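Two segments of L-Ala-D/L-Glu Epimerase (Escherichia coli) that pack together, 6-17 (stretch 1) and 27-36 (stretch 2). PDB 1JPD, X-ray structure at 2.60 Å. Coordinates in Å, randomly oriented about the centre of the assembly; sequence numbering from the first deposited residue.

Stretch 1, residues 6-17: TVKVFEEAWPLH
Stretch 2 (27-36) RSEARVVVVE

Strands 6-15 and 29-36 pair antiparallel, axes 159° apart and 4.4 Å at closest approach. Backbones are extended, phi about -62 to -152°, psi 100 to 155°. Pairs run from K8-E36 to P15-E29, one residue per step. Hydrogen-bonded pairs start with K8-E36 and alternate with pairs whose CA atoms are closer. K8, F10, E12, W14, A30, V32, V34 and E36 point to one face; V9, E11, A13, P15, E29, R31, V33 and V35 to the other. The contact covers 952 Å²; A30 and V32 to V35 are buried.

V7 (t) sets CG1 4.3 Å from V35 CG1. K8 N donates to E36 O (3.0 Å), and E36 N to K8 O (2.8 Å). K8 is m,t,t,t and E36 t,t (chi3 150°); K8 NZ stays 4.1 Å from E36 OE1, beyond a salt bridge. V9 (t) packs CG2 against V35 CG2 (4.0 Å) and CG1 against V33 CG1 (4.2 Å); branched valines suit this extended backbone. V33, V34 and V35 are t.

F10 N donates to V34 O (3.0 Å), and V34 N to F10 O (2.8 Å). With chi1 p and chi2 99°, the F10 ring covers V34, whose CB sits 3.9 Å from the ring centroid. E11 (t,t) OE2, less surely placed, forms a salt bridge to R31 NH1 (3.3 Å).

E12 N donates to V32 O and V32 N to E12 O, both 2.8 Å. E12 (m,t) OE1 accepts from W14 NE1 (2.9 Å). Small A13 lays CB over the guanidinium, 3.8 Å from R31 CZ. R31 (m,t,t, chi4 -91°) NH2 also bridges E29 (p,t) OE1 at 3.1 Å.

W14 N donates to A30 O (3.0 Å), and A30 N to W14 O (2.8 Å). W14 (m, chi2 74°) turns its ring edge to V32 (m), CD1 to CG2 3.8 Å. P15, lacking an amide hydrogen, occupies a non-hydrogen-bonded position. L16 N donates to S28 O (3.2 Å). L16 (m,t) points toward stretch 2, CD2 4.2 Å from A30 CB.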

ATOM      1  N   THR A   6      25.749   4.632  12.400  1.00 62.96           N
ATOM      2  CA  THR A   6      26.424   4.182  11.184  1.00 63.66           C
ATOM      3  C   THR A   6      25.319   3.817  10.181  1.00 60.18           C
ATOM      4  O   THR A   6      24.299   3.232  10.556  1.00 60.27           O
ATOM      5  CB  THR A   6      27.324   2.947  11.454  1.00 66.49           C
ATOM      6  OG1 THR A   6      26.532   1.865  11.960  1.00 68.69           O
ATOM      7  CG2 THR A   6      28.407   3.294  12.467  1.00 66.28           C
ATOM      8  N   VAL A   7      25.511   4.168   8.915  1.00 55.22           N
ATOM      9  CA  VAL A   7      24.503   3.896   7.898  1.00 52.76           C
ATOM     10  C   VAL A   7      24.994   2.984   6.786  1.00 56.90           C
ATOM     11  O   VAL A   7      26.092   3.157   6.261  1.00 61.41           O
ATOM     12  CB  VAL A   7      24.000   5.212   7.247  1.00 51.81           C
ATOM     13  CG1 VAL A   7      22.965   4.909   6.177  1.00 50.37           C
ATOM     14  CG2 VAL A   7      23.411   6.126   8.305  1.00 50.06           C
ATOM     15  N   LYS A   8      24.168   2.004   6.437  1.00 58.00           N
ATOM     16  CA  LYS A   8      24.484   1.075   5.361  1.00 53.83           C
ATOM     17  C   LYS A   8      23.302   1.102   4.406  1.00 52.84           C
ATOM     18  O   LYS A   8      22.150   0.922   4.818  1.00 52.87           O
ATOM     19  CB  LYS A   8      24.686  -0.345   5.896  1.00 55.42           C
ATOM     20  CG  LYS A   8      25.972  -0.561   6.681  1.00 56.84           C
ATOM     21  CD  LYS A   8      25.987  -1.947   7.317  1.00 61.40           C
ATOM     22  CE  LYS A   8      27.162  -2.128   8.267  1.00 62.65           C
ATOM     23  NZ  LYS A   8      27.026  -3.381   9.069  1.00 70.80           N
ATOM     24  N   VAL A   9      23.589   1.352   3.134  1.00 45.54           N
ATOM     25  CA  VAL A   9      22.558   1.410   2.119  1.00 43.42           C
ATOM     26  C   VAL A   9      22.876   0.401   1.041  1.00 42.81           C
ATOM     27  O   VAL A   9      23.976   0.396   0.494  1.00 45.74           O
ATOM     28  CB  VAL A   9      22.483   2.821   1.496  1.00 45.93           C
ATOM     29  CG1 VAL A   9      21.484   2.846   0.350  1.00 45.43           C
ATOM     30  CG2 VAL A   9      22.071   3.825   2.558  1.00 49.14           C
ATOM     31  N   PHE A  10      21.926  -0.475   0.746  1.00 43.72           N
ATOM     32  CA  PHE A  10      22.148  -1.462  -0.298  1.00 48.29           C
ATOM     33  C   PHE A  10      20.878  -1.805  -1.064  1.00 48.00           C
ATOM     34  O   PHE A  10      19.766  -1.773  -0.533  1.00 51.30           O
ATOM     35  CB  PHE A  10      22.827  -2.724   0.264  1.00 46.29           C
ATOM     36  CG  PHE A  10      22.132  -3.326   1.450  1.00 47.73           C
ATOM     37  CD1 PHE A  10      21.279  -4.412   1.295  1.00 47.88           C
ATOM     38  CD2 PHE A  10      22.354  -2.829   2.730  1.00 49.63           C
ATOM     39  CE1 PHE A  10      20.661  -4.996   2.395  1.00 45.06           C
ATOM     40  CE2 PHE A  10      21.735  -3.408   3.840  1.00 46.09           C
ATOM     41  CZ  PHE A  10      20.891  -4.493   3.669  1.00 44.76           C
ATOM     42  N   GLU A  11      21.075  -2.127  -2.332  1.00 44.21           N
ATOM     43  CA  GLU A  11      20.002  -2.429  -3.253  1.00 44.56           C
ATOM     44  C   GLU A  11      19.757  -3.929  -3.399  1.00 42.37           C
ATOM     45  O   GLU A  11      20.701  -4.709  -3.426  1.00 43.60           O
ATOM     46  CB  GLU A  11      20.374  -1.769  -4.585  1.00 48.61           C
ATOM     47  CG  GLU A  11      19.634  -2.198  -5.819  1.00 53.18           C
ATOM     48  CD  GLU A  11      20.124  -1.439  -7.035  1.00 56.75           C
ATOM     49  OE1 GLU A  11      21.343  -1.181  -7.114  1.00 53.56           O
ATOM     50  OE2 GLU A  11      19.302  -1.105  -7.914  1.00 59.74           O
ATOM     51  N   GLU A  12      18.486  -4.322  -3.486  1.00 37.55           N
ATOM     52  CA  GLU A  12      18.115  -5.729  -3.635  1.00 33.64           C
ATOM     53  C   GLU A  12      17.013  -5.981  -4.669  1.00 33.67           C
ATOM     54  O   GLU A  12      15.919  -5.429  -4.571  1.00 37.61           O
ATOM     55  CB  GLU A  12      17.641  -6.303  -2.296  1.00 32.86           C
ATOM     56  CG  GLU A  12      18.687  -6.349  -1.210  1.00 35.72           C
ATOM     57  CD  GLU A  12      18.186  -7.030   0.054  1.00 42.69           C
ATOM     58  OE1 GLU A  12      16.945  -7.084   0.264  1.00 37.31           O
ATOM     59  OE2 GLU A  12      19.037  -7.500   0.847  1.00 40.44           O
ATOM     60  N   ALA A  13      17.291  -6.836  -5.646  1.00 30.33           N
ATOM     61  CA  ALA A  13      16.294  -7.169  -6.657  1.00 31.19           C
ATOM     62  C   ALA A  13      15.778  -8.588  -6.415  1.00 34.55           C
ATOM     63  O   ALA A  13      16.426  -9.563  -6.799  1.00 37.64           O
ATOM     64  CB  ALA A  13      16.896  -7.061  -8.057  1.00 23.15           C
ATOM     65  N   TRP A  14      14.611  -8.704  -5.785  1.00 38.22           N
ATOM     66  CA  TRP A  14      14.028 -10.016  -5.487  1.00 41.00           C
ATOM     67  C   TRP A  14      13.202 -10.603  -6.632  1.00 43.04           C
ATOM     68  O   TRP A  14      12.301  -9.955  -7.157  1.00 46.98           O
ATOM     69  CB  TRP A  14      13.156  -9.938  -4.231  1.00 38.37           C
ATOM     70  CG  TRP A  14      13.888  -9.497  -2.993  1.00 40.51           C
ATOM     71  CD1 TRP A  14      14.325  -8.232  -2.696  1.00 38.52           C
ATOM     72  CD2 TRP A  14      14.236 -10.313  -1.870  1.00 37.89           C
ATOM     73  NE1 TRP A  14      14.912  -8.213  -1.454  1.00 36.58           N
ATOM     74  CE2 TRP A  14      14.870  -9.476  -0.924  1.00 35.65           C
ATOM     75  CE3 TRP A  14      14.069 -11.673  -1.567  1.00 40.35           C
ATOM     76  CZ2 TRP A  14      15.340  -9.953   0.303  1.00 37.05           C
ATOM     77  CZ3 TRP A  14      14.537 -12.150  -0.344  1.00 34.80           C
ATOM     78  CH2 TRP A  14      15.164 -11.290   0.576  1.00 35.50           C
ATOM     79  N   PRO A  15      13.492 -11.854  -7.017  1.00 46.38           N
ATOM     80  CA  PRO A  15      12.779 -12.535  -8.101  1.00 44.27           C
ATOM     81  C   PRO A  15      11.295 -12.694  -7.790  1.00 48.10           C
ATOM     82  O   PRO A  15      10.910 -12.804  -6.622  1.00 45.83           O
ATOM     83  CB  PRO A  15      13.480 -13.892  -8.178  1.00 41.79           C
ATOM     84  CG  PRO A  15      14.835 -13.626  -7.628  1.00 42.02           C
ATOM     85  CD  PRO A  15      14.538 -12.729  -6.463  1.00 45.32           C
ATOM     86  N   LEU A  16      10.470 -12.717  -8.836  1.00 50.44           N
ATOM     87  CA  LEU A  16       9.025 -12.887  -8.675  1.00 50.03           C
ATOM     88  C   LEU A  16       8.636 -14.299  -9.113  1.00 52.76           C
ATOM     89  O   LEU A  16       9.374 -14.934  -9.862  1.00 52.10           O
ATOM     90  CB  LEU A  16       8.273 -11.850  -9.519  1.00 42.54           C
ATOM     91  CG  LEU A  16       8.435 -10.374  -9.128  1.00 45.00           C
ATOM     92  CD1 LEU A  16       7.668  -9.481 -10.091  1.00 37.02           C
ATOM     93  CD2 LEU A  16       7.933 -10.171  -7.712  1.00 38.72           C
ATOM     94  N   HIS A  17       7.492 -14.788  -8.630  1.00 61.17           N
ATOM     95  CA  HIS A  17       6.989 -16.118  -8.993  1.00 66.96           C
ATOM     96  C   HIS A  17       6.757 -16.208 -10.496  1.00 70.27           C
ATOM     97  O   HIS A  17       7.192 -17.148 -11.160  1.00 70.04           O
ATOM     98  CB  HIS A  17       5.659 -16.405  -8.290  1.00 68.21           C
ATOM     99  CG  HIS A  17       5.812 -17.016  -6.937  1.00 73.66           C
ATOM    100  ND1 HIS A  17       6.458 -18.217  -6.733  1.00 77.85           N
ATOM    101  CD2 HIS A  17       5.380 -16.608  -5.722  1.00 76.44           C
ATOM    102  CE1 HIS A  17       6.415 -18.524  -5.448  1.00 79.31           C
ATOM    103  NE2 HIS A  17       5.766 -17.564  -4.812  1.00 78.38           N
ATOM    104  N   ARG A  27       8.700  -5.924 -13.831  1.00 79.78           N
ATOM    105  CA  ARG A  27       8.769  -6.991 -14.821  1.00 80.96           C
ATOM    106  C   ARG A  27       9.008  -8.394 -14.260  1.00 83.28           C
ATOM    107  O   ARG A  27       8.070  -9.205 -14.139  1.00 85.80           O
ATOM    108  CB  ARG A  27       9.851  -6.663 -15.895  1.00 79.94           C
ATOM    109  N   SER A  28      10.255  -8.705 -13.934  1.00 79.78           N
ATOM    110  CA  SER A  28      10.548 -10.026 -13.436  1.00 73.69           C
ATOM    111  C   SER A  28      11.065  -9.989 -12.011  1.00 71.91           C
ATOM    112  O   SER A  28      11.250 -11.042 -11.412  1.00 66.96           O
ATOM    113  CB  SER A  28      11.567 -10.726 -14.354  1.00 73.44           C
ATOM    114  OG  SER A  28      12.744  -9.947 -14.535  1.00 73.69           O
ATOM    115  N   GLU A  29      11.269  -8.795 -11.451  1.00 68.14           N
ATOM    116  CA  GLU A  29      11.789  -8.674 -10.087  1.00 64.08           C
ATOM    117  C   GLU A  29      11.371  -7.412  -9.333  1.00 57.89           C
ATOM    118  O   GLU A  29      11.231  -6.348  -9.926  1.00 60.04           O
ATOM    119  CB  GLU A  29      13.318  -8.778 -10.120  1.00 68.55           C
ATOM    120  CG  GLU A  29      14.000  -7.779 -11.049  1.00 75.95           C
ATOM    121  CD  GLU A  29      15.423  -8.185 -11.424  1.00 81.49           C
ATOM    122  OE1 GLU A  29      16.150  -7.338 -11.996  1.00 81.50           O
ATOM    123  OE2 GLU A  29      15.808  -9.349 -11.157  1.00 80.14           O
ATOM    124  N   ALA A  30      11.173  -7.547  -8.023  1.00 47.98           N
ATOM    125  CA  ALA A  30      10.770  -6.426  -7.181  1.00 43.36           C
ATOM    126  C   ALA A  30      12.030  -5.757  -6.669  1.00 40.09           C
ATOM    127  O   ALA A  30      12.746  -6.319  -5.854  1.00 39.52           O
ATOM    128  CB  ALA A  30       9.923  -6.919  -6.003  1.00 41.23           C
ATOM    129  N   ARG A  31      12.306  -4.553  -7.141  1.00 41.81           N
ATOM    130  CA  ARG A  31      13.507  -3.859  -6.718  1.00 40.26           C
ATOM    131  C   ARG A  31      13.309  -3.009  -5.479  1.00 38.99           C
ATOM    132  O   ARG A  31      12.508  -2.083  -5.480  1.00 43.40           O
ATOM    133  CB  ARG A  31      14.029  -3.013  -7.872  1.00 42.87           C
ATOM    134  CG  ARG A  31      14.519  -3.874  -9.020  1.00 47.19           C
ATOM    135  CD  ARG A  31      15.240  -3.086 -10.092  1.00 51.18           C
ATOM    136  NE  ARG A  31      16.110  -3.982 -10.845  1.00 62.31           N
ATOM    137  CZ  ARG A  31      17.382  -4.225 -10.538  1.00 64.44           C
ATOM    138  NH1 ARG A  31      17.943  -3.627  -9.494  1.00 59.42           N
ATOM    139  NH2 ARG A  31      18.090  -5.086 -11.263  1.00 65.44           N
ATOM    140  N   VAL A  32      14.052  -3.329  -4.422  1.00 33.40           N
ATOM    141  CA  VAL A  32      13.947  -2.591  -3.171  1.00 32.38           C
ATOM    142  C   VAL A  32      15.286  -2.049  -2.690  1.00 34.32           C
ATOM    143  O   VAL A  32      16.341  -2.584  -3.010  1.00 36.19           O
ATOM    144  CB  VAL A  32      13.365  -3.472  -2.039  1.00 32.58           C
ATOM    145  CG1 VAL A  32      12.052  -4.093  -2.487  1.00 28.48           C
ATOM    146  CG2 VAL A  32      14.366  -4.544  -1.642  1.00 29.28           C
ATOM    147  N   VAL A  33      15.230  -0.977  -1.917  1.00 31.50           N
ATOM    148  CA  VAL A  33      16.430  -0.383  -1.362  1.00 34.33           C
ATOM    149  C   VAL A  33      16.347  -0.523   0.155  1.00 36.79           C
ATOM    150  O   VAL A  33      15.345  -0.149   0.776  1.00 40.60           O
ATOM    151  CB  VAL A  33      16.549   1.107  -1.735  1.00 31.74           C
ATOM    152  CG1 VAL A  33      17.695   1.730  -0.972  1.00 30.89           C
ATOM    153  CG2 VAL A  33      16.777   1.253  -3.233  1.00 31.20           C
ATOM    154  N   VAL A  34      17.401  -1.069   0.751  1.00 36.37           N
ATOM    155  CA  VAL A  34      17.421  -1.263   2.192  1.00 37.80           C
ATOM    156  C   VAL A  34      18.374  -0.303   2.890  1.00 37.82           C
ATOM    157  O   VAL A  34      19.442   0.022   2.367  1.00 39.79           O
ATOM    158  CB  VAL A  34      17.853  -2.700   2.560  1.00 37.47           C
ATOM    159  CG1 VAL A  34      17.711  -2.907   4.058  1.00 38.85           C
ATOM    160  CG2 VAL A  34      17.031  -3.716   1.795  1.00 34.35           C
ATOM    161  N   VAL A  35      17.973   0.147   4.073  1.00 35.28           N
ATOM    162  CA  VAL A  35      18.799   1.035   4.872  1.00 41.96           C
ATOM    163  C   VAL A  35      18.914   0.487   6.282  1.00 45.16           C
ATOM    164  O   VAL A  35      17.917   0.328   6.990  1.00 45.55           O
ATOM    165  CB  VAL A  35      18.220   2.451   4.957  1.00 43.07           C
ATOM    166  CG1 VAL A  35      18.980   3.254   6.020  1.00 40.78           C
ATOM    167  CG2 VAL A  35      18.324   3.130   3.597  1.00 43.39           C
ATOM    168  N   GLU A  36      20.143   0.200   6.688  1.00 49.37           N
ATOM    169  CA  GLU A  36      20.399  -0.327   8.016  1.00 51.24           C
ATOM    170  C   GLU A  36      21.091   0.734   8.868  1.00 49.57           C
ATOM    171  O   GLU A  36      22.144   1.248   8.494  1.00 47.78           O
ATOM    172  CB  GLU A  36      21.264  -1.579   7.899  1.00 54.17           C
ATOM    173  CG  GLU A  36      21.671  -2.197   9.216  1.00 64.54           C
ATOM    174  CD  GLU A  36      22.210  -3.606   9.049  1.00 69.45           C
ATOM    175  OE1 GLU A  36      23.068  -4.008   9.861  1.00 74.71           O
ATOM    176  OE2 GLU A  36      21.769  -4.317   8.113  1.00 70.64           O
TER